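Local coordinates for protein anopheles gambiae adenosine kinase (PDB 3LOO) that catalyses the ATP-dependent phosphorylation of adenosine to AMP, as an adenosine kinase of the pfkB carbohydrate kinase family, at residues P52-Y66 and A140-L154. Sequence-based numbering, arbitrary orientation.
With B4P (bis(adenosine)-5'-tetraphosphate), chain D.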
ATOM      1  N   PRO A  52     -12.487  16.151  -6.078  1.00 43.80           N
ATOM      2  CA  PRO A  52     -13.022  15.022  -5.298  1.00 43.21           C
ATOM      3  C   PRO A  52     -12.453  13.725  -5.881  1.00 42.73           C
ATOM      4  O   PRO A  52     -11.930  13.743  -7.002  1.00 42.54           O
ATOM      5  CB  PRO A  52     -14.545  15.116  -5.518  1.00 43.52           C
ATOM      6  CG  PRO A  52     -14.724  15.976  -6.758  1.00 43.45           C
ATOM      7  CD  PRO A  52     -13.527  16.888  -6.832  1.00 43.13           C
ATOM      8  N   ASN A  53     -12.506  12.631  -5.129  1.00 42.18           N
ATOM      9  CA  ASN A  53     -12.186  11.316  -5.691  1.00 42.38           C
ATOM     10  C   ASN A  53     -10.755  11.237  -6.291  1.00 41.27           C
ATOM     11  O   ASN A  53     -10.575  10.779  -7.406  1.00 42.49           O
ATOM     12  CB  ASN A  53     -13.256  10.976  -6.742  1.00 42.64           C
ATOM     13  CG  ASN A  53     -13.353   9.496  -7.044  1.00 45.44           C
ATOM     14  OD1 ASN A  53     -13.386   8.658  -6.141  1.00 48.62           O
ATOM     15  ND2 ASN A  53     -13.456   9.164  -8.339  1.00 48.65           N
ATOM     16  N   ASN A  54      -9.745  11.699  -5.556  1.00 39.34           N
ATOM     17  CA  ASN A  54      -8.391  11.819  -6.091  1.00 37.64           C
ATOM     18  C   ASN A  54      -7.332  11.667  -4.979  1.00 36.18           C
ATOM     19  O   ASN A  54      -7.658  11.809  -3.800  1.00 35.12           O
ATOM     20  CB  ASN A  54      -8.256  13.207  -6.728  1.00 38.34           C
ATOM     21  CG  ASN A  54      -7.072  13.325  -7.678  1.00 41.06           C
ATOM     22  OD1 ASN A  54      -6.546  12.324  -8.169  1.00 43.90           O
ATOM     23  ND2 ASN A  54      -6.649  14.571  -7.948  1.00 42.90           N
ATOM     24  N   ALA A  55      -6.078  11.396  -5.358  1.00 32.99           N
ATOM     25  CA  ALA A  55      -4.962  11.336  -4.414  1.00 31.96           C
ATOM     26  C   ALA A  55      -3.798  12.099  -4.990  1.00 30.39           C
ATOM     27  O   ALA A  55      -3.424  11.874  -6.140  1.00 30.27           O
ATOM     28  CB  ALA A  55      -4.551   9.886  -4.148  1.00 31.96           C
ATOM     29  N   ILE A  56      -3.205  12.977  -4.190  1.00 28.90           N
ATOM     30  CA  ILE A  56      -2.114  13.819  -4.639  1.00 26.72           C
ATOM     31  C   ILE A  56      -1.051  13.882  -3.581  1.00 26.62           C
ATOM     32  O   ILE A  56      -1.275  13.487  -2.426  1.00 25.05           O
ATOM     33  CB  ILE A  56      -2.582  15.287  -4.982  1.00 27.69           C
ATOM     34  CG1 ILE A  56      -3.036  16.026  -3.693  1.00 28.47           C
ATOM     35  CG2 ILE A  56      -3.679  15.279  -6.096  1.00 27.82           C
ATOM     36  CD1 ILE A  56      -3.416  17.520  -3.840  1.00 28.01           C
ATOM     37  N   LEU A  57       0.124  14.357  -4.001  1.00 25.95           N
ATOM     38  CA  LEU A  57       1.211  14.772  -3.127  1.00 26.68           C
ATOM     39  C   LEU A  57       1.042  16.258  -2.761  1.00 28.21           C
ATOM     40  O   LEU A  57       0.660  17.063  -3.624  1.00 27.99           O
ATOM     41  CB  LEU A  57       2.546  14.539  -3.853  1.00 24.93           C
ATOM     42  CG  LEU A  57       2.841  13.057  -4.121  1.00 24.82           C
ATOM     43  CD1 LEU A  57       4.165  12.909  -4.915  1.00 22.78           C
ATOM     44  CD2 LEU A  57       2.899  12.226  -2.762  1.00 22.08           C
ATOM     45  N   ALA A  58       1.297  16.609  -1.497  1.00 28.95           N
ATOM     46  CA  ALA A  58       1.202  18.004  -1.031  1.00 30.73           C
ATOM     47  C   ALA A  58       2.227  18.914  -1.676  1.00 32.41           C
ATOM     48  O   ALA A  58       3.399  18.556  -1.805  1.00 31.51           O
ATOM     49  CB  ALA A  58       1.340  18.098   0.479  1.00 29.75           C
ATOM     50  N   GLU A  59       1.779  20.105  -2.039  1.00 33.80           N
ATOM     51  CA  GLU A  59       2.697  21.194  -2.397  1.00 35.96           C
ATOM     52  C   GLU A  59       2.647  22.290  -1.351  1.00 35.70           C
ATOM     53  O   GLU A  59       1.852  22.229  -0.396  1.00 35.65           O
ATOM     54  CB  GLU A  59       2.301  21.782  -3.751  1.00 35.82           C
ATOM     55  CG  GLU A  59       2.479  20.812  -4.885  1.00 39.03           C
ATOM     56  CD  GLU A  59       1.911  21.374  -6.142  1.00 44.33           C
ATOM     57  OE1 GLU A  59       2.289  22.510  -6.518  1.00 49.21           O
ATOM     58  OE2 GLU A  59       1.064  20.704  -6.742  1.00 47.78           O
ATOM     59  N   GLU A  60       3.446  23.332  -1.556  1.00 36.77           N
ATOM     60  CA  GLU A  60       3.534  24.394  -0.567  1.00 36.65           C
ATOM     61  C   GLU A  60       2.155  24.912  -0.193  1.00 34.96           C
ATOM     62  O   GLU A  60       1.884  25.123   0.982  1.00 33.60           O
ATOM     63  CB  GLU A  60       4.407  25.533  -1.049  1.00 38.12           C
ATOM     64  CG  GLU A  60       5.072  26.286   0.111  1.00 44.43           C
ATOM     65  CD  GLU A  60       6.427  26.880  -0.300  1.00 53.80           C
ATOM     66  OE1 GLU A  60       6.467  27.665  -1.290  1.00 55.33           O
ATOM     67  OE2 GLU A  60       7.453  26.552   0.355  1.00 57.57           O
ATOM     68  N   LYS A  61       1.305  25.096  -1.201  1.00 34.05           N
ATOM     69  CA  LYS A  61      -0.009  25.693  -1.037  1.00 33.41           C
ATOM     70  C   LYS A  61      -0.941  24.791  -0.226  1.00 33.04           C
ATOM     71  O   LYS A  61      -1.978  25.231   0.247  1.00 32.71           O
ATOM     72  CB  LYS A  61      -0.644  25.986  -2.399  1.00 34.39           C
ATOM     73  CG  LYS A  61      -0.822  24.773  -3.341  1.00 35.78           C
ATOM     74  CD  LYS A  61      -1.740  25.112  -4.510  1.00 38.82           C
ATOM     75  CE  LYS A  61      -1.748  23.979  -5.538  1.00 40.31           C
ATOM     76  NZ  LYS A  61      -2.693  24.248  -6.653  1.00 40.11           N
ATOM     77  N   HIS A  62      -0.594  23.513  -0.091  1.00 31.98           N
ATOM     78  CA  HIS A  62      -1.471  22.577   0.615  1.00 31.87           C
ATOM     79  C   HIS A  62      -1.190  22.612   2.110  1.00 32.24           C
ATOM     80  O   HIS A  62      -2.032  22.217   2.908  1.00 32.28           O
ATOM     81  CB  HIS A  62      -1.306  21.150   0.058  1.00 31.23           C
ATOM     82  CG  HIS A  62      -1.767  21.018  -1.353  1.00 29.11           C
ATOM     83  ND1 HIS A  62      -0.903  20.833  -2.405  1.00 29.08           N
ATOM     84  CD2 HIS A  62      -3.005  21.097  -1.891  1.00 28.13           C
ATOM     85  CE1 HIS A  62      -1.586  20.798  -3.533  1.00 27.29           C
ATOM     86  NE2 HIS A  62      -2.868  20.949  -3.245  1.00 28.83           N
ATOM     87  N   MET A  63      -0.007  23.093   2.477  1.00 33.02           N
ATOM     88  CA  MET A  63       0.468  22.966   3.845  1.00 34.42           C
ATOM     89  C   MET A  63      -0.457  23.522   4.932  1.00 34.64           C
ATOM     90  O   MET A  63      -0.562  22.908   6.000  1.00 34.91           O
ATOM     91  CB  MET A  63       1.867  23.551   4.011  1.00 34.68           C
ATOM     92  CG  MET A  63       2.979  22.767   3.312  1.00 36.99           C
ATOM     93  SD  MET A  63       2.957  20.967   3.522  1.00 38.34           S
ATOM     94  CE  MET A  63       4.262  20.527   2.368  1.00 40.08           C
ATOM     95  N   PRO A  64      -1.091  24.698   4.685  1.00 35.08           N
ATOM     96  CA  PRO A  64      -1.990  25.253   5.703  1.00 34.72           C
ATOM     97  C   PRO A  64      -3.230  24.418   5.924  1.00 34.18           C
ATOM     98  O   PRO A  64      -3.960  24.646   6.884  1.00 34.05           O
ATOM     99  CB  PRO A  64      -2.364  26.645   5.132  1.00 34.62           C
ATOM    100  CG  PRO A  64      -1.159  27.000   4.250  1.00 35.17           C
ATOM    101  CD  PRO A  64      -0.841  25.679   3.598  1.00 34.64           C
ATOM    102  N   MET A  65      -3.487  23.461   5.038  1.00 33.62           N
ATOM    103  CA  MET A  65      -4.694  22.640   5.163  1.00 32.85           C
ATOM    104  C   MET A  65      -4.702  21.722   6.398  1.00 32.13           C
ATOM    105  O   MET A  65      -5.769  21.473   6.993  1.00 31.08           O
ATOM    106  CB  MET A  65      -4.888  21.832   3.887  1.00 32.96           C
ATOM    107  CG  MET A  65      -6.190  21.093   3.815  1.00 34.73           C
ATOM    108  SD  MET A  65      -6.315  20.043   2.353  1.00 42.65           S
ATOM    109  CE  MET A  65      -4.689  19.226   2.321  1.00 26.34           C
ATOM    110  N   TYR A  66      -3.521  21.211   6.774  1.00 31.52           N
ATOM    111  CA  TYR A  66      -3.407  20.259   7.912  1.00 31.03           C
ATOM    112  C   TYR A  66      -3.888  20.888   9.254  1.00 31.82           C
ATOM    113  O   TYR A  66      -4.810  20.363   9.914  1.00 31.74           O
ATOM    114  CB  TYR A  66      -1.988  19.641   7.964  1.00 30.58           C
ATOM    115  CG  TYR A  66      -1.689  18.900   6.656  1.00 29.80           C
ATOM    116  CD1 TYR A  66      -2.253  17.648   6.407  1.00 28.63           C
ATOM    117  CD2 TYR A  66      -0.939  19.500   5.645  1.00 28.41           C
ATOM    118  CE1 TYR A  66      -2.014  16.977   5.209  1.00 29.57           C
ATOM    119  CE2 TYR A  66      -0.706  18.849   4.444  1.00 30.75           C
ATOM    120  CZ  TYR A  66      -1.246  17.590   4.235  1.00 29.48           C
ATOM    121  OH  TYR A  66      -1.044  16.940   3.065  1.00 27.79           O
ATOM    122  N   ALA A 140      -3.818  14.069   4.482  1.00 24.99           N
ATOM    123  CA  ALA A 140      -5.169  14.591   4.596  1.00 25.03           C
ATOM    124  C   ALA A 140      -6.100  13.599   3.944  1.00 26.67           C
ATOM    125  O   ALA A 140      -5.857  13.182   2.800  1.00 25.70           O
ATOM    126  CB  ALA A 140      -5.270  15.974   3.888  1.00 24.46           C
ATOM    127  N   VAL A 141      -7.157  13.209   4.655  1.00 27.69           N
ATOM    128  CA  VAL A 141      -8.187  12.342   4.099  1.00 29.26           C
ATOM    129  C   VAL A 141      -9.506  13.105   4.227  1.00 32.03           C
ATOM    130  O   VAL A 141     -10.078  13.194   5.320  1.00 32.72           O
ATOM    131  CB  VAL A 141      -8.313  11.020   4.884  1.00 29.04           C
ATOM    132  CG1 VAL A 141      -9.465  10.180   4.332  1.00 30.66           C
ATOM    133  CG2 VAL A 141      -6.998  10.207   4.879  1.00 26.15           C
ATOM    134  N   LEU A 142      -9.968  13.692   3.126  1.00 33.89           N
ATOM    135  CA  LEU A 142     -11.130  14.572   3.147  1.00 35.89           C
ATOM    136  C   LEU A 142     -12.337  13.833   2.629  1.00 36.95           C
ATOM    137  O   LEU A 142     -12.333  13.349   1.497  1.00 36.94           O
ATOM    138  CB  LEU A 142     -10.871  15.813   2.284  1.00 35.64           C
ATOM    139  CG  LEU A 142      -9.580  16.554   2.585  1.00 37.80           C
ATOM    140  CD1 LEU A 142      -9.516  17.849   1.812  1.00 39.09           C
ATOM    141  CD2 LEU A 142      -9.500  16.821   4.081  1.00 39.71           C
ATOM    142  N   VAL A 143     -13.365  13.746   3.463  1.00 39.11           N
ATOM    143  CA  VAL A 143     -14.606  13.064   3.098  1.00 40.84           C
ATOM    144  C   VAL A 143     -15.679  14.087   2.690  1.00 42.63           C
ATOM    145  O   VAL A 143     -16.029  14.990   3.467  1.00 42.85           O
ATOM    146  CB  VAL A 143     -15.108  12.189   4.261  1.00 41.14           C
ATOM    147  CG1 VAL A 143     -16.501  11.650   3.966  1.00 40.53           C
ATOM    148  CG2 VAL A 143     -14.124  11.074   4.531  1.00 40.29           C
ATOM    149  N   THR A 144     -16.160  13.962   1.455  1.00 44.46           N
ATOM    150  CA  THR A 144     -17.227  14.815   0.928  1.00 46.55           C
ATOM    151  C   THR A 144     -18.255  13.906   0.275  1.00 47.58           C
ATOM    152  O   THR A 144     -17.966  13.269  -0.751  1.00 46.69           O
ATOM    153  CB  THR A 144     -16.722  15.817  -0.104  1.00 46.38           C
ATOM    154  OG1 THR A 144     -15.780  16.708   0.512  1.00 48.40           O
ATOM    155  CG2 THR A 144     -17.876  16.637  -0.624  1.00 48.27           C
ATOM    156  N   GLY A 145     -19.441  13.852   0.886  1.00 48.49           N
ATOM    157  CA  GLY A 145     -20.486  12.908   0.494  1.00 50.06           C
ATOM    158  C   GLY A 145     -19.929  11.504   0.617  1.00 50.97           C
ATOM    159  O   GLY A 145     -19.441  11.134   1.680  1.00 51.26           O
ATOM    160  N   THR A 146     -19.982  10.738  -0.476  1.00 51.50           N
ATOM    161  CA  THR A 146     -19.415   9.372  -0.523  1.00 52.25           C
ATOM    162  C   THR A 146     -18.057   9.330  -1.260  1.00 51.71           C
ATOM    163  O   THR A 146     -17.498   8.258  -1.524  1.00 52.06           O
ATOM    164  CB  THR A 146     -20.390   8.368  -1.189  1.00 52.55           C
ATOM    165  OG1 THR A 146     -20.605   8.765  -2.553  1.00 54.23           O
ATOM    166  CG2 THR A 146     -21.736   8.338  -0.455  1.00 52.19           C
ATOM    167  N   GLN A 147     -17.532  10.507  -1.582  1.00 50.94           N
ATOM    168  CA  GLN A 147     -16.218  10.638  -2.205  1.00 49.07           C
ATOM    169  C   GLN A 147     -15.123  10.936  -1.173  1.00 47.21           C
ATOM    170  O   GLN A 147     -15.400  11.444  -0.075  1.00 46.75           O
ATOM    171  CB  GLN A 147     -16.276  11.728  -3.273  1.00 50.53           C
ATOM    172  CG  GLN A 147     -17.422  11.524  -4.266  1.00 52.28           C
ATOM    173  CD  GLN A 147     -17.104  12.126  -5.615  1.00 57.06           C
ATOM    174  OE1 GLN A 147     -17.176  13.350  -5.801  1.00 59.20           O
ATOM    175  NE2 GLN A 147     -16.748  11.269  -6.575  1.00 57.10           N
ATOM    176  N   ARG A 148     -13.887  10.585  -1.524  1.00 44.61           N
ATOM    177  CA  ARG A 148     -12.715  10.836  -0.683  1.00 42.20           C
ATOM    178  C   ARG A 148     -11.658  11.494  -1.517  1.00 39.35           C
ATOM    179  O   ARG A 148     -11.486  11.153  -2.694  1.00 39.65           O
ATOM    180  CB  ARG A 148     -12.149   9.540  -0.097  1.00 42.60           C
ATOM    181  CG  ARG A 148     -13.047   8.908   0.913  1.00 44.96           C
ATOM    182  CD  ARG A 148     -12.633   7.486   1.250  1.00 49.74           C
ATOM    183  NE  ARG A 148     -12.484   7.448   2.689  1.00 53.07           N
ATOM    184  CZ  ARG A 148     -11.310   7.429   3.300  1.00 56.21           C
ATOM    185  NH1 ARG A 148     -11.269   7.432   4.631  1.00 58.02           N
ATOM    186  NH2 ARG A 148     -10.180   7.385   2.586  1.00 55.37           N
ATOM    187  N   SER A 149     -10.975  12.452  -0.909  1.00 36.41           N
ATOM    188  CA  SER A 149      -9.847  13.130  -1.525  1.00 34.05           C
ATOM    189  C   SER A 149      -8.656  13.160  -0.556  1.00 32.78           C
ATOM    190  O   SER A 149      -8.790  13.568   0.617  1.00 32.31           O
ATOM    191  CB  SER A 149     -10.253  14.544  -1.896  1.00 34.02           C
ATOM    192  OG  SER A 149      -9.318  15.120  -2.782  1.00 36.21           O
ATOM    193  N   LEU A 150      -7.492  12.784  -1.063  1.00 30.05           N
ATOM    194  CA  LEU A 150      -6.322  12.515  -0.221  1.00 29.02           C
ATOM    195  C   LEU A 150      -5.213  13.444  -0.624  1.00 27.23           C
ATOM    196  O   LEU A 150      -5.023  13.678  -1.816  1.00 28.11           O
ATOM    197  CB  LEU A 150      -5.856  11.063  -0.426  1.00 28.14           C
ATOM    198  CG  LEU A 150      -6.402   9.899   0.403  1.00 29.92           C
ATOM    199  CD1 LEU A 150      -7.831  10.057   0.885  1.00 29.62           C
ATOM    200  CD2 LEU A 150      -6.204   8.526  -0.337  1.00 31.75           C
ATOM    201  N   CYS A 151      -4.482  13.967   0.347  1.00 25.41           N
ATOM    202  CA  CYS A 151      -3.327  14.812   0.039  1.00 26.49           C
ATOM    203  C   CYS A 151      -2.230  14.477   1.018  1.00 25.64           C
ATOM    204  O   CYS A 151      -2.363  14.757   2.224  1.00 25.31           O
ATOM    205  CB  CYS A 151      -3.692  16.318   0.061  1.00 26.25           C
ATOM    206  SG  CYS A 151      -2.336  17.434  -0.205  1.00 29.34           S
ATOM    207  N   ALA A 152      -1.168  13.868   0.482  1.00 24.02           N
ATOM    208  CA  ALA A 152      -0.077  13.284   1.277  1.00 24.92           C
ATOM    209  C   ALA A 152       1.105  14.238   1.364  1.00 24.02           C
ATOM    210  O   ALA A 152       1.685  14.626   0.344  1.00 24.83           O
ATOM    211  CB  ALA A 152       0.391  11.908   0.670  1.00 22.74           C
ATOM    212  N   ASN A 153       1.403  14.625   2.588  1.00 23.86           N
ATOM    213  CA  ASN A 153       2.517  15.468   2.939  1.00 24.44           C
ATOM    214  C   ASN A 153       3.557  14.522   3.496  1.00 24.66           C
ATOM    215  O   ASN A 153       3.491  14.140   4.692  1.00 23.80           O
ATOM    216  CB  ASN A 153       2.087  16.477   4.014  1.00 25.12           C
ATOM    217  CG  ASN A 153       3.262  17.280   4.581  1.00 28.30           C
ATOM    218  OD1 ASN A 153       4.254  17.533   3.891  1.00 27.44           O
ATOM    219  ND2 ASN A 153       3.155  17.657   5.841  1.00 29.98           N
ATOM    220  N   LEU A 154       4.469  14.098   2.613  1.00 24.13           N
ATOM    221  CA  LEU A 154       5.403  13.002   2.923  1.00 25.60           C
ATOM    222  C   LEU A 154       6.417  13.370   3.994  1.00 26.17           C
ATOM    223  O   LEU A 154       6.704  12.563   4.885  1.00 26.13           O
ATOM    224  CB  LEU A 154       6.132  12.501   1.669  1.00 24.50           C
ATOM    225  CG  LEU A 154       5.287  11.795   0.596  1.00 24.26           C
ATOM    226  CD1 LEU A 154       6.171  11.203  -0.478  1.00 25.35           C
ATOM    227  CD2 LEU A 154       4.401  10.655   1.240  1.00 26.96           C
TER
HETATM  228  PA  B4P D 349      -7.833   4.744   0.400  1.00 40.64           P
HETATM  229  O1A B4P D 349      -8.825   4.811   1.550  1.00 40.95           O
HETATM  230  O2A B4P D 349      -7.858   5.881  -0.620  1.00 41.59           O
HETATM  231  O3A B4P D 349      -8.249   3.449  -0.452  1.00 37.15           O
HETATM  232  PB  B4P D 349      -7.222   2.257  -0.712  1.00 39.28           P
HETATM  233  O1B B4P D 349      -6.921   1.487   0.576  1.00 34.70           O
HETATM  234  O2B B4P D 349      -6.082   2.657  -1.634  1.00 32.11           O
HETATM  235  O3B B4P D 349      -8.496   1.528  -1.494  1.00 32.94           O
HETATM  236  PG  B4P D 349      -8.578   1.070  -3.036  1.00 26.54           P
HETATM  237  O1G B4P D 349      -9.209   2.107  -3.901  1.00 28.03           O
HETATM  238  O2G B4P D 349      -7.176   0.660  -3.441  1.00 27.21           O
HETATM  239  O3G B4P D 349      -9.492  -0.245  -3.006  1.00 30.34           O
HETATM  240  PD  B4P D 349     -10.991  -0.504  -3.541  1.00 28.90           P
HETATM  241  O1D B4P D 349     -11.797   0.710  -3.261  1.00 32.04           O
HETATM  242  O2D B4P D 349     -11.004  -1.126  -4.909  1.00 31.89           O
HETATM  243  O5E B4P D 349      -6.328   4.497   0.962  1.00 37.36           O
HETATM  244  C5E B4P D 349      -6.065   5.292   2.097  1.00 31.39           C
HETATM  245  C4E B4P D 349      -4.637   5.260   2.562  1.00 26.26           C
HETATM  246  O4E B4P D 349      -3.714   5.691   1.562  1.00 25.53           O
HETATM  247  C3E B4P D 349      -4.493   6.268   3.669  1.00 25.22           C
HETATM  248  O3E B4P D 349      -4.433   5.485   4.877  1.00 25.51           O
HETATM  249  C2E B4P D 349      -3.157   6.955   3.406  1.00 23.88           C
HETATM  250  O2E B4P D 349      -2.263   6.990   4.526  1.00 23.45           O
HETATM  251  C1E B4P D 349      -2.569   6.172   2.217  1.00 23.53           C
HETATM  252  N9A B4P D 349      -1.823   7.089   1.336  1.00 22.72           N
HETATM  253  C8A B4P D 349      -2.305   8.120   0.583  1.00 21.15           C
HETATM  254  N7A B4P D 349      -1.251   8.700  -0.063  1.00 22.96           N
HETATM  255  C5A B4P D 349      -0.100   8.063   0.305  1.00 21.56           C
HETATM  256  C6A B4P D 349       1.260   8.193  -0.022  1.00 23.67           C
HETATM  257  N6A B4P D 349       1.738   9.165  -0.860  1.00 21.85           N
HETATM  258  N1A B4P D 349       2.157   7.357   0.559  1.00 21.15           N
HETATM  259  C2A B4P D 349       1.757   6.371   1.401  1.00 23.11           C
HETATM  260  N3A B4P D 349       0.461   6.218   1.717  1.00 21.23           N
HETATM  261  C4A B4P D 349      -0.478   7.038   1.178  1.00 23.00           C
HETATM  262  O5F B4P D 349     -11.431  -1.600  -2.456  1.00 30.85           O
HETATM  263  C5F B4P D 349     -10.594  -2.698  -2.112  1.00 29.30           C
HETATM  264  C4F B4P D 349     -11.500  -3.747  -1.470  1.00 28.95           C
HETATM  265  O4F B4P D 349     -12.347  -3.178  -0.455  1.00 32.22           O
HETATM  266  C3F B4P D 349     -12.497  -4.296  -2.475  1.00 28.76           C
HETATM  267  O3F B4P D 349     -11.866  -5.281  -3.284  1.00 26.21           O
HETATM  268  C2F B4P D 349     -13.588  -4.846  -1.578  1.00 29.96           C
HETATM  269  O2F B4P D 349     -13.234  -6.159  -1.098  1.00 28.42           O
HETATM  270  C1F B4P D 349     -13.628  -3.822  -0.429  1.00 30.45           C
HETATM  271  N9B B4P D 349     -14.676  -2.808  -0.770  1.00 33.12           N
HETATM  272  C8B B4P D 349     -14.454  -1.576  -1.271  1.00 32.26           C
HETATM  273  N7B B4P D 349     -15.621  -0.920  -1.480  1.00 35.36           N
HETATM  274  C5B B4P D 349     -16.635  -1.730  -1.114  1.00 33.68           C
HETATM  275  C6B B4P D 349     -18.025  -1.641  -1.104  1.00 36.13           C
HETATM  276  N6B B4P D 349     -18.616  -0.498  -1.536  1.00 37.08           N
HETATM  277  N1B B4P D 349     -18.770  -2.692  -0.643  1.00 35.76           N
HETATM  278  C2B B4P D 349     -18.183  -3.835  -0.208  1.00 34.97           C
HETATM  279  N3B B4P D 349     -16.828  -3.984  -0.206  1.00 34.91           N
HETATM  280  C4B B4P D 349     -16.011  -2.979  -0.650  1.00 33.65           C
HETATM  281  O   HOH W   1      -6.771  14.862  -3.768  1.00 35.71           O
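Tyr66 reaches from helix 64-73 to the backbone of strand 147-153. Its OH donates a 2.7 Å hydrogen bond to Cys151 O, coming from above the carbonyl plane. Ala140 N, on the neighbouring strand, binds the same oxygen from the opposite face. The tyrosine ring meets Ala140 N with its edge, and Asn153 CB packs 3.3 Å from Tyr66 OH. Cys151 SG lies anti to the backbone N (chi1 177°), which carries it under the 3-10 turn. There it sits over one face of the His62 ring, 4.2 Å from the centroid. It also touches Ile56 CD1 and Ala58 CB. Glu59 N holds the ring by donating to His62 ND1 in the ring plane. The bend of Met65 at chi3 (45°) turns CE back over Ala140 CB (3.7 Å) and Cys151 CB. CE also covers one face of the Tyr66 ring, toward its rim. Strand 54-57 runs parallel to 147-153 at the margin of a small five-stranded sheet, consistent with the lid of the ribokinase-like fold. Four good backbone bonds join them. On the face of Ala55, Leu57, Leu150 and Ala152, Leu57 CD2 reaches Leu154 CD1. Leu57, Ala152 and Leu154 approach B4P N6A. Arg148 NH2 lies 3.1 Å from B4P O1A and is hydrogen-bonded to Asn313 OD1. At this edge of the sheet, the doubly gripped Cys151 O ties helix to strand, while the other side lines the ligand pocket.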